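Local coordinates for acyl-coenzyme A oxidase 3 (Yarrowia lipolytica, PDB 5YS9), which catalyses the FAD-dependent oxidation of acyl-CoA to trans-2-enoyl-CoA, passing the electrons to oxygen to give hydrogen peroxide in peroxisomal fatty acid beta-oxidation, at residues L510-R524 with S593-F606. Residues are numbered along the deposited sequence; the frame is centred on the assembly and turned at random.
Sequences LIEAWEKVANGAIQR and SIEEDSGLFLREGF
Phe601 meets Trp514 in a T-shaped stack where helix 510-524 crosses helix 598-604 at 76°. The edge of the phenyl ring is directed at the indole face, with the planes nearly perpendicular and the centroids of the two six-membered rings separated by 4.9 Å. CZ of Phe601 does the touching, while Val517 CG1 covers one face of the same phenyl ring in a CH-pi contact, 3.9 Å from its centroid. CG1 anti to the carbonyl carbon (chi1 -59°) places this methyl over the ring, while CG2 comes close to CZ and CE2.

Apolar packing extends from the indole toward the start of segment 510-524. From the end of helix 579-596, Ile594 CG1 lies 3.5 Å from Trp514 NE1, and Ser593 CB touches CZ2 of the indole. Exchanging Trp514 for an alanine would probably open a gap between Phe601 and Ile594 and leave the phenyl edge without the indole face it meets. Farther along, Ala513 CB sits over a face of the Phe606 ring, whose edge faces Glu512 OE1 at 3.3 Å from CE1; the other oxygen of that carboxylate pairs with Arg502.

Polar groups gather at the opposite end. Glu604 enters as a knob among Lys516, Val517, Gly520 and Arg524; Glu604 OE1 lies 3.2 Å from Gly520 CA, where a beta carbon on Gly520 would collide with it. The Glu604 carboxylate joins Arg524 and Arg603 in a salt-bridge network, although the fine placement of the Arg524–Glu604 pair is doubtful. The guanidinium groups of Arg524 and Arg603 overlap face over face with an offset, their planes 35° apart; Arg524 NH2 and Arg603 NE, 3.1 Å apart, are two donors that do not bond to each other. Asp613 of the second subunit pairs with Arg603.

Gly605, with positive phi, ends helix 598-604 in a Schellman motif. Steeply crossed helices, with one knob-into-hole at Glu604, here join parts of the helical C-terminal region of an acyl-CoA oxidase beside the subunit interface.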
ATOM      1  N   LEU A 510       7.796  20.674  23.009  1.00 47.24           N
ATOM      2  CA  LEU A 510       7.236  19.906  21.907  1.00 43.79           C
ATOM      3  C   LEU A 510       5.798  19.431  22.242  1.00 41.25           C
ATOM      4  O   LEU A 510       4.918  19.444  21.368  1.00 34.79           O
ATOM      5  CB  LEU A 510       8.147  18.721  21.568  1.00 44.23           C
ATOM      6  CG  LEU A 510       9.644  18.945  21.271  1.00 45.57           C
ATOM      7  CD1 LEU A 510      10.321  17.599  21.058  1.00 47.10           C
ATOM      8  CD2 LEU A 510       9.880  19.863  20.080  1.00 45.33           C
ATOM      9  N   ILE A 511       5.531  19.066  23.501  1.00 38.25           N
ATOM     10  CA  ILE A 511       4.134  18.780  23.884  1.00 40.23           C
ATOM     11  C   ILE A 511       3.224  20.016  23.693  1.00 41.08           C
ATOM     12  O   ILE A 511       2.141  19.941  23.072  1.00 34.47           O
ATOM     13  CB  ILE A 511       4.040  18.222  25.301  1.00 39.26           C
ATOM     14  CG1 ILE A 511       4.551  16.765  25.301  1.00 38.97           C
ATOM     15  CG2 ILE A 511       2.596  18.269  25.814  1.00 39.40           C
ATOM     16  CD1 ILE A 511       4.834  16.184  26.675  1.00 37.44           C
ATOM     17  N   GLU A 512       3.703  21.151  24.181  1.00 42.43           N
ATOM     18  CA  GLU A 512       2.940  22.384  24.108  1.00 47.43           C
ATOM     19  C   GLU A 512       2.661  22.733  22.639  1.00 42.61           C
ATOM     20  O   GLU A 512       1.561  23.150  22.281  1.00 38.79           O
ATOM     21  CB  GLU A 512       3.688  23.508  24.830  1.00 50.89           C
ATOM     22  CG  GLU A 512       2.865  24.761  25.100  1.00 56.51           C
ATOM     23  CD  GLU A 512       3.759  25.971  25.297  1.00 58.72           C
ATOM     24  OE1 GLU A 512       3.891  26.814  24.392  1.00 63.49           O
ATOM     25  OE2 GLU A 512       4.389  26.060  26.357  1.00 58.09           O
ATOM     26  N   ALA A 513       3.654  22.514  21.798  1.00 42.40           N
ATOM     27  CA  ALA A 513       3.518  22.816  20.378  1.00 46.29           C
ATOM     28  C   ALA A 513       2.429  21.961  19.665  1.00 42.94           C
ATOM     29  O   ALA A 513       1.749  22.458  18.789  1.00 38.14           O
ATOM     30  CB  ALA A 513       4.872  22.662  19.691  1.00 47.24           C
ATOM     31  N   TRP A 514       2.279  20.691  20.057  1.00 39.59           N
ATOM     32  CA  TRP A 514       1.171  19.838  19.565  1.00 38.34           C
ATOM     33  C   TRP A 514      -0.195  20.221  20.166  1.00 37.89           C
ATOM     34  O   TRP A 514      -1.243  20.088  19.496  1.00 35.38           O
ATOM     35  CB  TRP A 514       1.479  18.327  19.759  1.00 37.67           C
ATOM     36  CG  TRP A 514       2.381  17.869  18.703  1.00 38.99           C
ATOM     37  CD1 TRP A 514       3.718  17.611  18.809  1.00 38.92           C
ATOM     38  CD2 TRP A 514       2.041  17.707  17.321  1.00 38.66           C
ATOM     39  NE1 TRP A 514       4.229  17.289  17.563  1.00 39.63           N
ATOM     40  CE2 TRP A 514       3.225  17.338  16.636  1.00 37.29           C
ATOM     41  CE3 TRP A 514       0.845  17.848  16.586  1.00 38.04           C
ATOM     42  CZ2 TRP A 514       3.248  17.083  15.251  1.00 37.63           C
ATOM     43  CZ3 TRP A 514       0.858  17.578  15.220  1.00 35.74           C
ATOM     44  CH2 TRP A 514       2.065  17.214  14.558  1.00 36.55           C
ATOM     45  N   GLU A 515      -0.187  20.673  21.421  1.00 35.43           N
ATOM     46  CA  GLU A 515      -1.388  21.242  22.036  1.00 36.60           C
ATOM     47  C   GLU A 515      -1.794  22.512  21.318  1.00 36.63           C
ATOM     48  O   GLU A 515      -2.997  22.720  21.059  1.00 39.17           O
ATOM     49  CB  GLU A 515      -1.209  21.459  23.555  1.00 37.06           C
ATOM     50  CG  GLU A 515      -1.049  20.152  24.341  1.00 36.46           C
ATOM     51  CD  GLU A 515      -0.939  20.349  25.856  1.00 42.39           C
ATOM     52  OE1 GLU A 515      -0.776  21.502  26.331  1.00 49.69           O
ATOM     53  OE2 GLU A 515      -1.028  19.346  26.602  1.00 42.60           O
ATOM     54  N   LYS A 516      -0.822  23.337  20.924  1.00 37.65           N
ATOM     55  CA  LYS A 516      -1.187  24.538  20.225  1.00 41.35           C
ATOM     56  C   LYS A 516      -1.899  24.262  18.899  1.00 39.24           C
ATOM     57  O   LYS A 516      -2.941  24.802  18.635  1.00 38.40           O
ATOM     58  CB  LYS A 516       0.006  25.461  19.944  1.00 47.10           C
ATOM     59  CG  LYS A 516      -0.491  26.903  19.764  1.00 46.99           C
ATOM     60  CD  LYS A 516       0.376  27.772  18.897  1.00 46.97           C
ATOM     61  CE  LYS A 516      -0.272  29.125  18.630  1.00 47.81           C
ATOM     62  NZ  LYS A 516      -0.083  30.111  19.725  1.00 46.43           N
ATOM     63  N   VAL A 517      -1.290  23.470  18.041  1.00 40.88           N
ATOM     64  CA  VAL A 517      -1.833  23.274  16.701  1.00 40.14           C
ATOM     65  C   VAL A 517      -3.177  22.487  16.727  1.00 39.72           C
ATOM     66  O   VAL A 517      -4.045  22.773  15.926  1.00 39.64           O
ATOM     67  CB  VAL A 517      -0.778  22.657  15.727  1.00 41.33           C
ATOM     68  CG1 VAL A 517       0.442  23.579  15.632  1.00 40.89           C
ATOM     69  CG2 VAL A 517      -0.360  21.245  16.146  1.00 40.38           C
ATOM     70  N   ALA A 518      -3.340  21.544  17.663  1.00 35.05           N
ATOM     71  CA  ALA A 518      -4.613  20.844  17.869  1.00 37.71           C
ATOM     72  C   ALA A 518      -5.694  21.802  18.292  1.00 37.70           C
ATOM     73  O   ALA A 518      -6.747  21.883  17.658  1.00 39.22           O
ATOM     74  CB  ALA A 518      -4.471  19.756  18.929  1.00 40.86           C
ATOM     75  N   ASN A 519      -5.410  22.558  19.349  1.00 38.46           N
ATOM     76  CA  ASN A 519      -6.346  23.569  19.829  1.00 35.52           C
ATOM     77  C   ASN A 519      -6.685  24.608  18.755  1.00 34.19           C
ATOM     78  O   ASN A 519      -7.855  24.936  18.528  1.00 33.26           O
ATOM     79  CB  ASN A 519      -5.807  24.221  21.088  1.00 37.99           C
ATOM     80  CG  ASN A 519      -6.704  25.331  21.572  1.00 42.06           C
ATOM     81  OD1 ASN A 519      -6.367  26.480  21.357  1.00 45.59           O
ATOM     82  ND2 ASN A 519      -7.888  25.002  22.130  1.00 36.18           N
ATOM     83  N   GLY A 520      -5.672  25.072  18.042  1.00 36.01           N
ATOM     84  CA  GLY A 520      -5.862  26.045  16.981  1.00 37.25           C
ATOM     85  C   GLY A 520      -6.860  25.568  15.984  1.00 37.14           C
ATOM     86  O   GLY A 520      -7.849  26.219  15.733  1.00 46.80           O
ATOM     87  N   ALA A 521      -6.623  24.389  15.454  1.00 37.95           N
ATOM     88  CA  ALA A 521      -7.457  23.864  14.406  1.00 39.52           C
ATOM     89  C   ALA A 521      -8.894  23.664  14.899  1.00 39.05           C
ATOM     90  O   ALA A 521      -9.843  24.020  14.201  1.00 38.08           O
ATOM     91  CB  ALA A 521      -6.868  22.557  13.903  1.00 41.60           C
ATOM     92  N   ILE A 522      -9.044  23.127  16.106  1.00 38.81           N
ATOM     93  CA  ILE A 522     -10.378  22.867  16.680  1.00 41.59           C
ATOM     94  C   ILE A 522     -11.161  24.145  17.047  1.00 42.95           C
ATOM     95  O   ILE A 522     -12.365  24.244  16.766  1.00 39.17           O
ATOM     96  CB  ILE A 522     -10.276  21.964  17.931  1.00 43.43           C
ATOM     97  CG1 ILE A 522      -9.784  20.589  17.515  1.00 41.14           C
ATOM     98  CG2 ILE A 522     -11.629  21.866  18.678  1.00 43.26           C
ATOM     99  CD1 ILE A 522      -9.289  19.728  18.652  1.00 42.97           C
ATOM    100  N   GLN A 523     -10.502  25.106  17.693  1.00 43.53           N
ATOM    101  CA  GLN A 523     -11.178  26.390  17.991  1.00 43.50           C
ATOM    102  C   GLN A 523     -11.634  27.102  16.700  1.00 45.12           C
ATOM    103  O   GLN A 523     -12.765  27.619  16.654  1.00 50.21           O
ATOM    104  CB  GLN A 523     -10.309  27.330  18.833  1.00 41.62           C
ATOM    105  CG  GLN A 523      -9.832  26.799  20.202  1.00 42.03           C
ATOM    106  CD  GLN A 523     -10.910  26.627  21.248  1.00 37.98           C
ATOM    107  OE1 GLN A 523     -12.023  27.091  21.074  1.00 40.72           O
ATOM    108  NE2 GLN A 523     -10.575  25.953  22.349  1.00 36.39           N
ATOM    109  N   ARG A 524     -10.802  27.110  15.656  1.00 43.84           N
ATOM    110  CA  ARG A 524     -11.177  27.831  14.407  1.00 49.39           C
ATOM    111  C   ARG A 524     -12.328  27.110  13.705  1.00 46.06           C
ATOM    112  O   ARG A 524     -13.300  27.740  13.264  1.00 45.61           O
ATOM    113  CB  ARG A 524      -9.976  28.058  13.466  1.00 50.19           C
ATOM    114  CG  ARG A 524      -9.207  29.351  13.805  1.00 57.10           C
ATOM    115  CD  ARG A 524      -7.823  29.483  13.157  1.00 63.01           C
ATOM    116  NE  ARG A 524      -7.585  28.406  12.191  1.00 66.02           N
ATOM    117  CZ  ARG A 524      -6.723  27.390  12.327  1.00 62.74           C
ATOM    118  NH1 ARG A 524      -5.899  27.285  13.363  1.00 62.11           N
ATOM    119  NH2 ARG A 524      -6.676  26.468  11.376  1.00 62.58           N
ATOM    120  N   SER A 593       7.439  14.306  13.292  1.00 35.48           N
ATOM    121  CA  SER A 593       6.028  14.636  13.108  1.00 34.93           C
ATOM    122  C   SER A 593       5.790  16.114  12.860  1.00 37.25           C
ATOM    123  O   SER A 593       4.905  16.468  12.081  1.00 41.89           O
ATOM    124  CB  SER A 593       5.224  14.235  14.333  1.00 35.13           C
ATOM    125  OG  SER A 593       5.310  12.860  14.574  1.00 35.92           O
ATOM    126  N   ILE A 594       6.535  16.955  13.559  1.00 38.85           N
ATOM    127  CA  ILE A 594       6.518  18.388  13.353  1.00 39.73           C
ATOM    128  C   ILE A 594       7.032  18.735  11.969  1.00 40.52           C
ATOM    129  O   ILE A 594       6.476  19.562  11.287  1.00 40.42           O
ATOM    130  CB  ILE A 594       7.360  19.095  14.433  1.00 40.14           C
ATOM    131  CG1 ILE A 594       6.664  18.997  15.786  1.00 37.78           C
ATOM    132  CG2 ILE A 594       7.616  20.551  14.087  1.00 42.93           C
ATOM    133  CD1 ILE A 594       7.521  19.367  16.966  1.00 36.97           C
ATOM    134  N   GLU A 595       8.102  18.078  11.567  1.00 43.48           N
ATOM    135  CA  GLU A 595       8.697  18.295  10.266  1.00 42.91           C
ATOM    136  C   GLU A 595       7.794  17.894   9.108  1.00 43.67           C
ATOM    137  O   GLU A 595       7.767  18.550   8.087  1.00 42.86           O
ATOM    138  CB  GLU A 595      10.028  17.576  10.188  1.00 45.23           C
ATOM    139  CG  GLU A 595      10.777  17.819   8.906  1.00 47.96           C
ATOM    140  CD  GLU A 595      12.013  16.983   8.823  1.00 51.95           C
ATOM    141  OE1 GLU A 595      11.907  15.767   9.000  1.00 55.99           O
ATOM    142  OE2 GLU A 595      13.087  17.541   8.596  1.00 54.05           O
ATOM    143  N   GLU A 596       7.083  16.793   9.269  1.00 44.30           N
ATOM    144  CA  GLU A 596       6.136  16.334   8.270  1.00 49.07           C
ATOM    145  C   GLU A 596       4.968  17.287   8.109  1.00 49.14           C
ATOM    146  O   GLU A 596       4.376  17.364   7.052  1.00 51.89           O
ATOM    147  CB  GLU A 596       5.669  14.907   8.534  1.00 51.07           C
ATOM    148  CG  GLU A 596       6.775  13.864   8.455  1.00 58.24           C
ATOM    149  CD  GLU A 596       7.275  13.608   7.044  1.00 62.03           C
ATOM    150  OE1 GLU A 596       8.247  14.256   6.624  1.00 67.90           O
ATOM    151  OE2 GLU A 596       6.716  12.745   6.355  1.00 58.61           O
ATOM    152  N   ASP A 597       4.621  17.997   9.169  1.00 52.74           N
ATOM    153  CA  ASP A 597       3.508  18.914   9.090  1.00 53.76           C
ATOM    154  C   ASP A 597       3.928  20.293   9.557  1.00 51.32           C
ATOM    155  O   ASP A 597       3.328  20.878  10.440  1.00 45.03           O
ATOM    156  CB  ASP A 597       2.357  18.403   9.950  1.00 58.47           C
ATOM    157  CG  ASP A 597       1.083  18.204   9.161  1.00 61.84           C
ATOM    158  OD1 ASP A 597       0.785  19.025   8.282  1.00 63.58           O
ATOM    159  OD2 ASP A 597       0.373  17.227   9.428  1.00 68.52           O
ATOM    160  N   SER A 598       4.917  20.837   8.867  1.00 48.71           N
ATOM    161  CA  SER A 598       5.526  22.107   9.210  1.00 48.57           C
ATOM    162  C   SER A 598       4.523  23.233   9.134  1.00 48.74           C
ATOM    163  O   SER A 598       4.565  24.160   9.918  1.00 56.32           O
ATOM    164  CB  SER A 598       6.714  22.391   8.308  1.00 43.86           C
ATOM    165  OG  SER A 598       6.302  22.583   6.979  1.00 47.24           O
ATOM    166  N   GLY A 599       3.623  23.138   8.172  1.00 46.59           N
ATOM    167  CA  GLY A 599       2.659  24.175   7.893  1.00 47.79           C
ATOM    168  C   GLY A 599       1.753  24.480   9.059  1.00 49.41           C
ATOM    169  O   GLY A 599       1.374  25.612   9.265  1.00 49.98           O
ATOM    170  N   LEU A 600       1.388  23.463   9.814  1.00 47.98           N
ATOM    171  CA  LEU A 600       0.514  23.654  10.940  1.00 45.71           C
ATOM    172  C   LEU A 600       1.162  24.597  11.921  1.00 45.79           C
ATOM    173  O   LEU A 600       0.530  25.494  12.437  1.00 46.00           O
ATOM    174  CB  LEU A 600       0.346  22.317  11.640  1.00 48.34           C
ATOM    175  CG  LEU A 600      -0.903  21.469  11.462  1.00 49.43           C
ATOM    176  CD1 LEU A 600      -1.529  21.622  10.098  1.00 44.38           C
ATOM    177  CD2 LEU A 600      -0.584  20.020  11.757  1.00 50.85           C
ATOM    178  N   PHE A 601       2.436  24.367  12.180  1.00 47.06           N
ATOM    179  CA  PHE A 601       3.236  25.180  13.087  1.00 49.28           C
ATOM    180  C   PHE A 601       3.526  26.603  12.635  1.00 49.87           C
ATOM    181  O   PHE A 601       3.567  27.511  13.439  1.00 47.06           O
ATOM    182  CB  PHE A 601       4.473  24.414  13.513  1.00 49.35           C
ATOM    183  CG  PHE A 601       4.151  23.071  14.073  1.00 45.92           C
ATOM    184  CD1 PHE A 601       3.965  21.993  13.241  1.00 46.44           C
ATOM    185  CD2 PHE A 601       3.976  22.905  15.419  1.00 42.31           C
ATOM    186  CE1 PHE A 601       3.648  20.759  13.750  1.00 46.40           C
ATOM    187  CE2 PHE A 601       3.655  21.674  15.936  1.00 46.58           C
ATOM    188  CZ  PHE A 601       3.490  20.602  15.102  1.00 46.42           C
ATOM    189  N   LEU A 602       3.750  26.770  11.342  1.00 52.56           N
ATOM    190  CA  LEU A 602       3.887  28.093  10.740  1.00 54.30           C
ATOM    191  C   LEU A 602       2.583  28.901  10.841  1.00 54.69           C
ATOM    192  O   LEU A 602       2.562  30.036  11.292  1.00 55.48           O
ATOM    193  CB  LEU A 602       4.334  27.980   9.271  1.00 57.22           C
ATOM    194  CG  LEU A 602       5.811  28.314   8.918  1.00 63.10           C
ATOM    195  CD1 LEU A 602       6.800  28.137  10.067  1.00 57.59           C
ATOM    196  CD2 LEU A 602       6.276  27.553   7.660  1.00 59.75           C
ATOM    197  N   ARG A 603       1.494  28.292  10.430  1.00 56.96           N
ATOM    198  CA  ARG A 603       0.216  28.959  10.395  1.00 57.63           C
ATOM    199  C   ARG A 603      -0.284  29.432  11.770  1.00 58.07           C
ATOM    200  O   ARG A 603      -0.890  30.491  11.843  1.00 55.77           O
ATOM    201  CB  ARG A 603      -0.790  28.025   9.746  1.00 61.18           C
ATOM    202  CG  ARG A 603      -2.138  28.626   9.462  1.00 66.11           C
ATOM    203  CD  ARG A 603      -3.171  28.261  10.516  1.00 67.65           C
ATOM    204  NE  ARG A 603      -4.463  28.082   9.863  1.00 64.77           N
ATOM    205  CZ  ARG A 603      -5.344  29.045   9.606  1.00 62.18           C
ATOM    206  NH1 ARG A 603      -6.484  28.718   9.011  1.00 73.18           N
ATOM    207  NH2 ARG A 603      -5.127  30.308   9.955  1.00 61.30           N
ATOM    208  N   GLU A 604      -0.048  28.661  12.839  1.00 55.67           N
ATOM    209  CA  GLU A 604      -0.428  29.092  14.191  1.00 57.39           C
ATOM    210  C   GLU A 604       0.571  30.057  14.793  1.00 54.81           C
ATOM    211  O   GLU A 604       0.291  30.659  15.808  1.00 60.06           O
ATOM    212  CB  GLU A 604      -0.596  27.905  15.153  1.00 58.24           C
ATOM    213  CG  GLU A 604      -1.669  26.913  14.763  1.00 57.76           C
ATOM    214  CD  GLU A 604      -3.064  27.497  14.781  1.00 58.06           C
ATOM    215  OE1 GLU A 604      -3.555  27.895  15.853  1.00 60.91           O
ATOM    216  OE2 GLU A 604      -3.679  27.550  13.709  1.00 62.79           O
ATOM    217  N   GLY A 605       1.757  30.154  14.216  1.00 54.90           N
ATOM    218  CA  GLY A 605       2.739  31.139  14.646  1.00 51.81           C
ATOM    219  C   GLY A 605       3.585  30.681  15.810  1.00 51.92           C
ATOM    220  O   GLY A 605       4.280  31.490  16.402  1.00 51.92           O
ATOM    221  N   PHE A 606       3.562  29.384  16.120  1.00 50.23           N
ATOM    222  CA  PHE A 606       4.451  28.818  17.128  1.00 46.13           C
ATOM    223  C   PHE A 606       5.930  28.806  16.686  1.00 44.20           C
ATOM    224  O   PHE A 606       6.835  29.006  17.498  1.00 38.15           O
ATOM    225  CB  PHE A 606       4.030  27.399  17.461  1.00 47.67           C
ATOM    226  CG  PHE A 606       4.638  26.864  18.736  1.00 50.51           C
ATOM    227  CD1 PHE A 606       4.088  27.173  19.970  1.00 47.81           C
ATOM    228  CD2 PHE A 606       5.771  26.062  18.703  1.00 47.90           C
ATOM    229  CE1 PHE A 606       4.635  26.674  21.131  1.00 46.82           C
ATOM    230  CE2 PHE A 606       6.330  25.569  19.868  1.00 45.06           C
ATOM    231  CZ  PHE A 606       5.768  25.871  21.082  1.00 45.33           C
TER